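Local coordinates for Serine/threonine-protein acetyltransferase HopZ1a (Pseudomonas syringae pv. syringae, PDB 5KLP), which transfers acetyl groups from acetyl-CoA to serine, threonine and lysine residues of host proteins, with inositol hexakisphosphate as cofactor, impairing host microtubules and immunity, at residues N77-G82 with I333-A338; L121-M126 with Y152-R157; S20-Q25 with E292-V297. The protein carries 10 engineered substitutions. All coordinates share one frame; numbering follows the deposited sequence.

Interaction 1 (N77-G82 with I333-A338). With IHP (inositol hexakisphosphate), chain D.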
loop_
_atom_site.group_PDB
_atom_site.type_symbol
_atom_site.label_atom_id
_atom_site.label_comp_id
_atom_site.label_asym_id
_atom_site.label_seq_id
_atom_site.Cartn_x
_atom_site.Cartn_y
_atom_site.Cartn_z
ATOM N N ASN A 77 8.585 -4.233 12.211
ATOM C CA ASN A 77 8.704 -3.249 13.277
ATOM C C ASN A 77 10.042 -3.353 13.994
ATOM O O ASN A 77 10.585 -2.353 14.474
ATOM C CB ASN A 77 7.565 -3.397 14.285
ATOM C CG ASN A 77 6.321 -2.651 13.863
ATOM O OD1 ASN A 77 6.396 -1.670 13.116
ATOM N ND2 ASN A 77 5.166 -3.100 14.349
ATOM N N GLN A 78 10.559 -4.573 14.066
ATOM C CA GLN A 78 11.860 -4.831 14.659
ATOM C C GLN A 78 12.996 -4.457 13.729
ATOM O O GLN A 78 13.975 -3.887 14.180
ATOM C CB GLN A 78 11.974 -6.292 15.066
ATOM C CG GLN A 78 10.955 -6.649 16.109
ATOM C CD GLN A 78 11.020 -5.744 17.321
ATOM O OE1 GLN A 78 10.119 -4.938 17.556
ATOM N NE2 GLN A 78 12.095 -5.865 18.093
ATOM N N ARG A 79 12.874 -4.795 12.446
ATOM C CA ARG A 79 13.925 -4.478 11.479
ATOM C C ARG A 79 14.116 -2.964 11.373
ATOM O O ARG A 79 15.229 -2.482 11.177
ATOM C CB ARG A 79 13.598 -5.036 10.084
ATOM C CG ARG A 79 13.511 -6.560 10.021
ATOM C CD ARG A 79 13.324 -7.117 8.601
ATOM N NE ARG A 79 14.377 -6.696 7.673
ATOM C CZ ARG A 79 14.304 -5.681 6.814
ATOM N NH1 ARG A 79 13.204 -4.935 6.724
ATOM N NH2 ARG A 79 15.346 -5.415 6.034
ATOM N N ASN A 80 13.015 -2.226 11.477
ATOM C CA ASN A 80 13.027 -0.770 11.307
ATOM C C ASN A 80 12.312 -0.077 12.457
ATOM O O ASN A 80 11.165 0.327 12.304
ATOM C CB ASN A 80 12.338 -0.364 10.004
ATOM C CG ASN A 80 12.781 -1.191 8.823
ATOM O OD1 ASN A 80 13.848 -0.964 8.265
ATOM N ND2 ASN A 80 11.947 -2.157 8.426
ATOM N N PRO A 81 12.971 0.056 13.610
ATOM C CA PRO A 81 12.319 0.708 14.754
ATOM C C PRO A 81 11.804 2.091 14.359
ATOM O O PRO A 81 12.450 2.788 13.576
ATOM C CB PRO A 81 13.428 0.776 15.815
ATOM C CG PRO A 81 14.705 0.558 15.064
ATOM C CD PRO A 81 14.368 -0.311 13.895
ATOM N N GLY A 82 10.600 2.430 14.798
ATOM C CA GLY A 82 9.972 3.675 14.389
ATOM C C GLY A 82 8.957 3.458 13.277
ATOM O O GLY A 82 8.156 4.342 12.993
ATOM N N ILE A 333 8.363 -13.186 3.668
ATOM C CA ILE A 333 8.309 -14.505 4.305
ATOM C C ILE A 333 9.709 -14.920 4.733
ATOM O O ILE A 333 9.920 -15.384 5.867
ATOM C CB ILE A 333 7.692 -15.536 3.356
ATOM C CG1 ILE A 333 6.249 -15.130 3.039
ATOM C CG2 ILE A 333 7.752 -16.942 3.952
ATOM C CD1 ILE A 333 5.576 -16.004 2.025
ATOM N N LYS A 334 10.672 -14.689 3.845
ATOM C CA LYS A 334 12.077 -14.918 4.169
ATOM C C LYS A 334 12.496 -14.134 5.423
ATOM O O LYS A 334 13.134 -14.676 6.320
ATOM C CB LYS A 334 12.964 -14.525 2.984
ATOM C CG LYS A 334 14.452 -14.809 3.176
ATOM C CD LYS A 334 15.275 -14.066 2.126
ATOM C CE LYS A 334 16.769 -14.169 2.400
ATOM N NZ LYS A 334 17.588 -13.711 1.237
ATOM N N ARG A 335 12.123 -12.866 5.503
ATOM C CA ARG A 335 12.467 -12.088 6.686
ATOM C C ARG A 335 11.850 -12.695 7.952
ATOM O O ARG A 335 12.490 -12.735 9.001
ATOM C CB ARG A 335 12.042 -10.642 6.502
ATOM C CG ARG A 335 12.988 -9.881 5.585
ATOM C CD ARG A 335 12.432 -8.499 5.218
ATOM N NE ARG A 335 13.329 -7.832 4.286
ATOM C CZ ARG A 335 13.091 -6.644 3.741
ATOM N NH1 ARG A 335 11.988 -5.978 4.055
ATOM N NH2 ARG A 335 13.967 -6.125 2.892
ATOM N N VAL A 336 10.612 -13.169 7.851
ATOM C CA VAL A 336 9.973 -13.802 9.004
ATOM C C VAL A 336 10.690 -15.097 9.390
ATOM O O VAL A 336 11.048 -15.295 10.558
ATOM C CB VAL A 336 8.500 -14.097 8.737
ATOM C CG1 VAL A 336 7.921 -14.909 9.888
ATOM C CG2 VAL A 336 7.740 -12.794 8.580
ATOM N N LEU A 337 10.942 -15.957 8.405
ATOM C CA LEU A 337 11.540 -17.262 8.684
ATOM C C LEU A 337 12.980 -17.110 9.153
ATOM O O LEU A 337 13.480 -17.928 9.940
ATOM C CB LEU A 337 11.462 -18.178 7.458
ATOM C CG LEU A 337 10.044 -18.642 7.120
ATOM C CD1 LEU A 337 10.040 -19.537 5.882
ATOM C CD2 LEU A 337 9.408 -19.360 8.320
ATOM N N ALA A 338 13.646 -16.064 8.676
ATOM C CA ALA A 338 15.033 -15.807 9.069
ATOM C C ALA A 338 15.117 -15.556 10.579
ATOM O O ALA A 338 16.053 -16.007 11.251
ATOM C CB ALA A 338 15.599 -14.638 8.295
HETATM C C1 IHP D . 15.320 -4.265 0.651
HETATM C C2 IHP D . 13.900 -4.042 -0.041
HETATM C C3 IHP D . 13.616 -4.412 -1.547
HETATM C C4 IHP D . 14.906 -4.923 -2.343
HETATM C C5 IHP D . 16.275 -4.570 -1.792
HETATM C C6 IHP D . 16.258 -5.053 -0.348
HETATM O O11 IHP D . 15.839 -3.157 1.114
HETATM P P1 IHP D . 16.316 -2.724 2.680
HETATM O O21 IHP D . 15.951 -1.266 2.949
HETATM O O31 IHP D . 17.835 -2.873 2.818
HETATM O O41 IHP D . 15.689 -3.554 3.787
HETATM O O12 IHP D . 13.337 -2.824 0.267
HETATM P P2 IHP D . 11.906 -2.842 1.153
HETATM O O22 IHP D . 12.143 -3.541 2.508
HETATM O O32 IHP D . 11.304 -1.457 1.416
HETATM O O42 IHP D . 10.878 -3.728 0.408
HETATM O O13 IHP D . 13.132 -3.360 -2.079
HETATM P P3 IHP D . 11.678 -2.931 -2.814
HETATM O O23 IHP D . 10.387 -3.048 -2.003
HETATM O O33 IHP D . 12.064 -1.457 -2.932
HETATM O O43 IHP D . 11.463 -3.560 -4.187
HETATM O O14 IHP D . 14.849 -4.602 -3.643
HETATM P P4 IHP D . 14.350 -5.635 -4.789
HETATM O O24 IHP D . 12.825 -5.743 -4.826
HETATM O O34 IHP D . 14.873 -5.243 -6.186
HETATM O O44 IHP D . 14.890 -7.050 -4.511
HETATM O O15 IHP D . 16.703 -3.315 -2.006
HETATM P P5 IHP D . 18.011 -2.930 -3.031
HETATM O O25 IHP D . 18.399 -4.137 -3.892
HETATM O O35 IHP D . 17.634 -1.771 -3.994
HETATM O O45 IHP D . 19.259 -2.504 -2.251
HETATM O O16 IHP D . 17.496 -5.130 0.134
HETATM P P6 IHP D . 18.022 -6.266 1.187
HETATM O O26 IHP D . 17.367 -7.613 0.885
HETATM O O36 IHP D . 19.551 -6.431 1.116
HETATM O O46 IHP D . 17.680 -5.870 2.628
#
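R79 bends at its third torsion (chi3 57°) and so turns its guanidinium onto that of R335, whose chain runs extended from CG to NE (chi3 -177°). The two side chains cross at about a right angle, yet their flat ends stack: the guanidinium centres lie 3.4 Å apart with the planes inclined by only 13°. NH1 of R79 sits over one face of the R335 group, displaced toward its rim, 3.1 Å from R335 NH1. Two donors at that distance share no hydrogen bond, and the anions around them probably make this stack tolerable. R79 NH2 donates in its own plane to IHP O41 at 2.9 Å, while R335 holds IHP O22 with two nitrogens, NH1 at 2.9 Å and the more bent NH2 at 3.2 Å. E76 forms salt bridges to both arginines, and E332 forms another to R335, so phosphate and carboxylate together would offset the paired positive charge. Each guanidinium thus turns one face to the other and edge N-H groups to phosphate. Joining the end of helix 61-79 to helix 324-340, the pair is an arginine-arginine stack in the basic inositol hexakisphosphate pocket, which K26, K199, K202 and K262 also line.

Interaction 2 (L121-M126 with Y152-R157). With CIT (citric acid), chain E.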
loop_
_atom_site.group_PDB
_atom_site.type_symbol
_atom_site.label_atom_id
_atom_site.label_comp_id
_atom_site.label_asym_id
_atom_site.label_seq_id
_atom_site.Cartn_x
_atom_site.Cartn_y
_atom_site.Cartn_z
ATOM N N LEU A 121 -13.828 -7.183 4.088
ATOM C CA LEU A 121 -13.804 -7.719 2.741
ATOM C C LEU A 121 -12.440 -7.603 2.086
ATOM O O LEU A 121 -12.358 -7.458 0.860
ATOM C CB LEU A 121 -14.842 -6.996 1.876
ATOM C CG LEU A 121 -16.298 -7.275 2.245
ATOM C CD1 LEU A 121 -17.267 -6.483 1.357
ATOM C CD2 LEU A 121 -16.560 -8.760 2.160
ATOM N N LYS A 122 -11.379 -7.693 2.883
ATOM C CA LYS A 122 -10.035 -7.553 2.342
ATOM C C LYS A 122 -9.891 -6.169 1.663
ATOM O O LYS A 122 -10.240 -5.143 2.262
ATOM C CB LYS A 122 -9.726 -8.702 1.362
ATOM C CG LYS A 122 -9.937 -10.126 1.935
ATOM C CD LYS A 122 -9.185 -10.329 3.263
ATOM C CE LYS A 122 -9.564 -11.647 3.970
ATOM N NZ LYS A 122 -10.890 -11.598 4.664
ATOM N N HIS A 123 -9.425 -6.139 0.414
ATOM C CA HIS A 123 -9.182 -4.854 -0.275
ATOM C C HIS A 123 -8.424 -3.847 0.597
ATOM O O HIS A 123 -8.797 -2.668 0.689
ATOM C CB HIS A 123 -10.500 -4.217 -0.730
ATOM C CG HIS A 123 -11.181 -4.981 -1.817
ATOM N ND1 HIS A 123 -11.916 -6.123 -1.575
ATOM C CD2 HIS A 123 -11.213 -4.784 -3.155
ATOM C CE1 HIS A 123 -12.385 -6.588 -2.720
ATOM N NE2 HIS A 123 -11.974 -5.793 -3.693
ATOM N N HIS A 124 -7.367 -4.327 1.228
ATOM C CA HIS A 124 -6.623 -3.560 2.221
ATOM C C HIS A 124 -6.036 -2.243 1.730
ATOM O O HIS A 124 -5.685 -2.093 0.561
ATOM C CB HIS A 124 -5.498 -4.428 2.773
ATOM C CG HIS A 124 -5.981 -5.585 3.587
ATOM N ND1 HIS A 124 -6.664 -6.649 3.039
ATOM C CD2 HIS A 124 -5.909 -5.828 4.917
ATOM C CE1 HIS A 124 -6.974 -7.510 3.993
ATOM N NE2 HIS A 124 -6.533 -7.032 5.143
ATOM N N VAL A 125 -5.917 -1.295 2.648
ATOM C CA VAL A 125 -5.177 -0.071 2.386
ATOM C C VAL A 125 -4.236 0.171 3.549
ATOM O O VAL A 125 -4.295 -0.530 4.560
ATOM C CB VAL A 125 -6.104 1.143 2.205
ATOM C CG1 VAL A 125 -7.024 0.920 0.998
ATOM C CG2 VAL A 125 -6.904 1.383 3.485
HETATM N N MSE A 126 -3.360 1.155 3.386
HETATM C CA MSE A 126 -2.410 1.547 4.414
HETATM C C MSE A 126 -2.715 2.965 4.841
HETATM O O MSE A 126 -2.871 3.847 3.987
HETATM C CB MSE A 126 -0.976 1.445 3.892
HETATM C CG MSE A 126 0.103 1.538 4.963
HETATM SE SE MSE A 126 0.582 3.362 5.445
HETATM C CE MSE A 126 1.247 3.966 3.687
ATOM N N TYR A 152 -18.429 0.452 -7.921
ATOM C CA TYR A 152 -18.539 1.517 -6.908
ATOM C C TYR A 152 -18.487 0.997 -5.475
ATOM O O TYR A 152 -18.894 1.691 -4.548
ATOM C CB TYR A 152 -19.821 2.344 -7.100
ATOM C CG TYR A 152 -19.973 2.860 -8.508
ATOM C CD1 TYR A 152 -19.302 3.996 -8.919
ATOM C CD2 TYR A 152 -20.792 2.212 -9.423
ATOM C CE1 TYR A 152 -19.427 4.472 -10.211
ATOM C CE2 TYR A 152 -20.928 2.680 -10.716
ATOM C CZ TYR A 152 -20.241 3.812 -11.106
ATOM O OH TYR A 152 -20.369 4.283 -12.391
ATOM N N GLN A 153 -17.991 -0.224 -5.289
ATOM C CA GLN A 153 -17.939 -0.803 -3.949
ATOM C C GLN A 153 -16.817 -0.197 -3.096
ATOM O O GLN A 153 -17.032 0.120 -1.919
ATOM C CB GLN A 153 -17.795 -2.316 -4.034
ATOM C CG GLN A 153 -18.955 -2.978 -4.793
ATOM C CD GLN A 153 -20.296 -2.809 -4.092
ATOM O OE1 GLN A 153 -20.558 -3.429 -3.060
ATOM N NE2 GLN A 153 -21.161 -1.967 -4.662
ATOM N N GLN A 154 -15.619 -0.038 -3.660
ATOM C CA GLN A 154 -14.527 0.552 -2.874
ATOM C C GLN A 154 -14.901 1.956 -2.399
ATOM O O GLN A 154 -14.558 2.352 -1.285
ATOM C CB GLN A 154 -13.210 0.616 -3.657
ATOM C CG GLN A 154 -12.266 -0.575 -3.468
ATOM C CD GLN A 154 -11.854 -0.857 -2.019
ATOM O OE1 GLN A 154 -12.572 -1.540 -1.300
ATOM N NE2 GLN A 154 -10.677 -0.362 -1.603
ATOM N N LEU A 155 -15.602 2.709 -3.247
ATOM C CA LEU A 155 -16.015 4.056 -2.876
ATOM C C LEU A 155 -16.910 4.036 -1.643
ATOM O O LEU A 155 -16.727 4.834 -0.735
ATOM C CB LEU A 155 -16.744 4.743 -4.029
ATOM C CG LEU A 155 -17.357 6.105 -3.687
ATOM C CD1 LEU A 155 -16.271 7.085 -3.275
ATOM C CD2 LEU A 155 -18.138 6.643 -4.871
ATOM N N GLN A 156 -17.879 3.118 -1.624
ATOM C CA GLN A 156 -18.787 2.990 -0.483
ATOM C C GLN A 156 -18.021 2.604 0.798
ATOM O O GLN A 156 -18.315 3.097 1.894
ATOM C CB GLN A 156 -19.875 1.945 -0.807
ATOM C CG GLN A 156 -20.760 1.532 0.357
ATOM C CD GLN A 156 -21.382 0.137 0.169
ATOM O OE1 GLN A 156 -20.732 -0.792 -0.327
ATOM N NE2 GLN A 156 -22.643 -0.005 0.565
ATOM N N ARG A 157 -17.013 1.751 0.641
ATOM C CA ARG A 157 -16.193 1.305 1.766
ATOM C C ARG A 157 -15.310 2.446 2.304
ATOM O O ARG A 157 -15.155 2.601 3.523
ATOM C CB ARG A 157 -15.330 0.106 1.352
ATOM C CG ARG A 157 -16.132 -1.148 0.969
ATOM C CD ARG A 157 -15.268 -2.102 0.142
ATOM N NE ARG A 157 -16.064 -3.118 -0.532
ATOM C CZ ARG A 157 -15.643 -3.825 -1.576
ATOM N NH1 ARG A 157 -14.423 -3.625 -2.084
ATOM N NH2 ARG A 157 -16.448 -4.729 -2.110
HETATM C C1 CIT E . -12.482 -6.476 -7.258
HETATM O O1 CIT E . -11.864 -7.176 -8.090
HETATM O O2 CIT E . -12.611 -6.931 -6.101
HETATM C C2 CIT E . -13.013 -5.122 -7.685
HETATM C C3 CIT E . -13.986 -4.395 -6.746
HETATM O O7 CIT E . -13.187 -3.583 -5.842
HETATM C C4 CIT E . -14.894 -3.486 -7.572
HETATM C C5 CIT E . -15.480 -2.404 -6.695
HETATM O O3 CIT E . -16.538 -1.819 -7.046
HETATM O O4 CIT E . -14.918 -2.094 -5.612
HETATM C C6 CIT E . -14.859 -5.321 -5.902
HETATM O O5 CIT E . -15.674 -6.097 -6.449
HETATM O O6 CIT E . -14.756 -5.328 -4.653
#
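NH1 of R157 lies over the centre of the H123 imidazole, 3.4 Å above its plane. The guanidinium is turned 51° from the ring, so the two are not stacked flat. Q154 reaches the same histidine obliquely, OE1 coming 3.4 Å from H123 CB, with amide and ring planes 28° apart; the bend at its second torsion turns the amide that way. R157 NH1 also donates to Q154 OE1 at 2.9 Å, which ties the two helix residues into one surface against the histidine. The methyl CD1 of L121 makes a van der Waals contact with the guanidinium, 4.0 Å from R157 NH2. The rotation of the imidazole is set within its own loop: H123 ND1 gives a nearly straight bond (174°) to L121 O at 2.8 Å, the acceptor lying in the ring plane. At the far edge H123 NE2 donates to CIT O2 at 2.7 Å, on a citrate probably from the crystallisation liquor. R157 meets CIT O6 with NH1 and NH2, and the backbone N atoms of Q153 and Q154, in the first turn of helix 153-167, donate to O3 and O4 of a third carboxylate. H123, E143, which accepts from Q154 NE2, and nearby C189 are active-site residues, consistent with a clan CA-like Cys-His-Glu triad; the helix start, R157 and H123 offer donors suited to an anion, here citrate.

Interaction 3 (S20-Q25 with E292-V297)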
loop_
_atom_site.group_PDB
_atom_site.type_symbol
_atom_site.label_atom_id
_atom_site.label_comp_id
_atom_site.label_asym_id
_atom_site.label_seq_id
_atom_site.Cartn_x
_atom_site.Cartn_y
_atom_site.Cartn_z
ATOM N N SER A 20 11.694 -15.221 -15.060
ATOM C CA SER A 20 12.269 -13.961 -14.625
ATOM C C SER A 20 13.422 -14.280 -13.669
ATOM O O SER A 20 13.193 -14.803 -12.574
ATOM C CB SER A 20 11.193 -13.085 -13.959
ATOM O OG SER A 20 11.741 -12.181 -13.015
HETATM N N MSE A 21 14.655 -13.984 -14.065
HETATM C CA MSE A 21 15.801 -14.346 -13.235
HETATM C C MSE A 21 15.770 -13.646 -11.870
HETATM O O MSE A 21 16.119 -14.253 -10.858
HETATM C CB MSE A 21 17.110 -14.034 -13.965
HETATM C CG MSE A 21 18.355 -14.573 -13.281
HETATM SE SE MSE A 21 18.428 -16.541 -13.147
HETATM C CE MSE A 21 18.489 -16.713 -11.199
ATOM N N ARG A 22 15.349 -12.381 -11.835
ATOM C CA ARG A 22 15.248 -11.660 -10.561
ATOM C C ARG A 22 14.282 -12.340 -9.601
ATOM O O ARG A 22 14.551 -12.452 -8.398
ATOM C CB ARG A 22 14.815 -10.214 -10.774
ATOM C CG ARG A 22 15.872 -9.328 -11.411
ATOM C CD ARG A 22 16.853 -8.852 -10.344
ATOM N NE ARG A 22 16.318 -7.719 -9.589
ATOM C CZ ARG A 22 16.131 -6.492 -10.069
ATOM N NH1 ARG A 22 16.432 -6.205 -11.328
ATOM N NH2 ARG A 22 15.632 -5.547 -9.279
ATOM N N LEU A 23 13.164 -12.803 -10.145
ATOM C CA LEU A 23 12.160 -13.486 -9.345
ATOM C C LEU A 23 12.660 -14.854 -8.900
ATOM O O LEU A 23 12.481 -15.234 -7.747
ATOM C CB LEU A 23 10.868 -13.642 -10.145
ATOM C CG LEU A 23 9.572 -13.988 -9.412
ATOM C CD1 LEU A 23 9.309 -13.059 -8.233
ATOM C CD2 LEU A 23 8.424 -13.928 -10.409
ATOM N N GLN A 24 13.325 -15.567 -9.807
ATOM C CA GLN A 24 13.870 -16.886 -9.510
ATOM C C GLN A 24 14.890 -16.822 -8.378
ATOM O O GLN A 24 14.991 -17.743 -7.565
ATOM C CB GLN A 24 14.492 -17.508 -10.770
ATOM C CG GLN A 24 15.017 -18.928 -10.588
ATOM C CD GLN A 24 13.937 -19.916 -10.171
ATOM O OE1 GLN A 24 13.975 -20.468 -9.075
ATOM N NE2 GLN A 24 12.984 -20.152 -11.047
ATOM N N GLN A 25 15.651 -15.736 -8.324
ATOM C CA GLN A 25 16.640 -15.578 -7.270
ATOM C C GLN A 25 15.917 -15.410 -5.929
ATOM O O GLN A 25 16.352 -15.924 -4.894
ATOM C CB GLN A 25 17.532 -14.378 -7.569
ATOM C CG GLN A 25 18.764 -14.196 -6.704
ATOM C CD GLN A 25 19.704 -15.410 -6.718
ATOM O OE1 GLN A 25 19.887 -16.048 -7.751
ATOM N NE2 GLN A 25 20.404 -15.633 -5.609
ATOM N N GLU A 292 24.847 -1.354 -11.478
ATOM C CA GLU A 292 24.068 -0.737 -12.544
ATOM C C GLU A 292 22.720 -0.229 -12.022
ATOM O O GLU A 292 21.963 -0.952 -11.362
ATOM C CB GLU A 292 23.886 -1.725 -13.708
ATOM C CG GLU A 292 22.520 -1.657 -14.435
ATOM C CD GLU A 292 22.502 -2.396 -15.773
ATOM O OE1 GLU A 292 23.590 -2.675 -16.321
ATOM O OE2 GLU A 292 21.394 -2.671 -16.288
ATOM N N ALA A 293 22.438 1.036 -12.318
ATOM C CA ALA A 293 21.171 1.648 -11.953
ATOM C C ALA A 293 20.005 1.009 -12.688
ATOM O O ALA A 293 20.159 0.429 -13.763
ATOM C CB ALA A 293 21.203 3.140 -12.222
ATOM N N GLU A 294 18.827 1.145 -12.099
ATOM C CA GLU A 294 17.623 0.549 -12.640
ATOM C C GLU A 294 16.494 1.557 -12.493
ATOM O O GLU A 294 16.292 2.112 -11.411
ATOM C CB GLU A 294 17.311 -0.763 -11.905
ATOM C CG GLU A 294 16.050 -1.466 -12.336
ATOM C CD GLU A 294 15.938 -2.868 -11.749
ATOM O OE1 GLU A 294 15.896 -3.016 -10.504
ATOM O OE2 GLU A 294 15.880 -3.827 -12.546
ATOM N N ASN A 295 15.787 1.835 -13.583
ATOM C CA ASN A 295 14.624 2.706 -13.501
ATOM C C ASN A 295 13.345 1.877 -13.490
ATOM O O ASN A 295 13.385 0.653 -13.589
ATOM C CB ASN A 295 14.612 3.740 -14.643
ATOM C CG ASN A 295 14.516 3.113 -16.030
ATOM O OD1 ASN A 295 13.814 2.126 -16.243
ATOM N ND2 ASN A 295 15.214 3.714 -16.990
ATOM N N LEU A 296 12.213 2.560 -13.381
ATOM C CA LEU A 296 10.921 1.906 -13.238
ATOM C C LEU A 296 10.596 0.944 -14.391
ATOM O O LEU A 296 10.106 -0.159 -14.166
ATOM C CB LEU A 296 9.840 2.977 -13.118
ATOM C CG LEU A 296 8.607 2.742 -12.267
ATOM C CD1 LEU A 296 8.968 2.185 -10.886
ATOM C CD2 LEU A 296 7.860 4.068 -12.153
ATOM N N VAL A 297 10.850 1.356 -15.629
ATOM C CA VAL A 297 10.567 0.460 -16.745
ATOM C C VAL A 297 11.502 -0.763 -16.745
ATOM O O VAL A 297 11.067 -1.886 -16.985
ATOM C CB VAL A 297 10.654 1.201 -18.084
ATOM C CG1 VAL A 297 10.725 0.213 -19.228
ATOM C CG2 VAL A 297 9.432 2.126 -18.239
#
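The inositol hexakisphosphate pocket includes R22 of helix 21-36, which meets E294 in the loop leading into helix 296-302. The two side chains approach from opposite directions and join as an end-on, bidentate salt bridge. R22 NH1 donates to E294 OE2 at 2.7 Å, with an N-H...O angle of 169°, and R22 NH2 donates to E294 OE1 at 2.8 Å, with an angle of 158°. Both oxygens are met on the syn side, and the guanidinium and carboxylate planes differ by 24°, so the paired groups are nearly coplanar. E294 reaches across fully extended, its CG anti to the backbone N, whereas R22 is folded at its second and third torsions. The twofold grip fixes the rotation of the guanidinium. R22 NH2 has a second anion as well, a phosphate oxygen of the inositol hexakisphosphate, which places the arginine between carboxylate and ligand. R299, another ligand-binding arginine, lies close to R22. At the N-terminus of helix 21-36, S20 is the N-cap: its OG accepts from L23 N at 3.3 Å and also bonds to A302 O. The salt bridge thus spans from the first turn of helix 21-36 to the loop before helix 296-302, with E294 and R22 both touching A302 and with S20 and L23 resting on strand 304-305.

Interactions 1 and 3 both belong to the inositol hexakisphosphate pocket, with centres about 23 Å apart, but join different helices to it: 61-79 and 324-340 in the first, 21-36 and the approach to 296-302 in the third. Interaction 1 is a surface contact between like charges, probably offset by the phosphates and E76; interaction 3 is partly buried and pairs opposite charges. Interaction 2, also partly buried, lies across the chain's centre from both, about 27 Å from interaction 1 and about 31 Å from interaction 3 between centres, where a loop before strand 125-130 meets helix 153-167. There polar and aromatic groups shape the active site rather than the cofactor pocket.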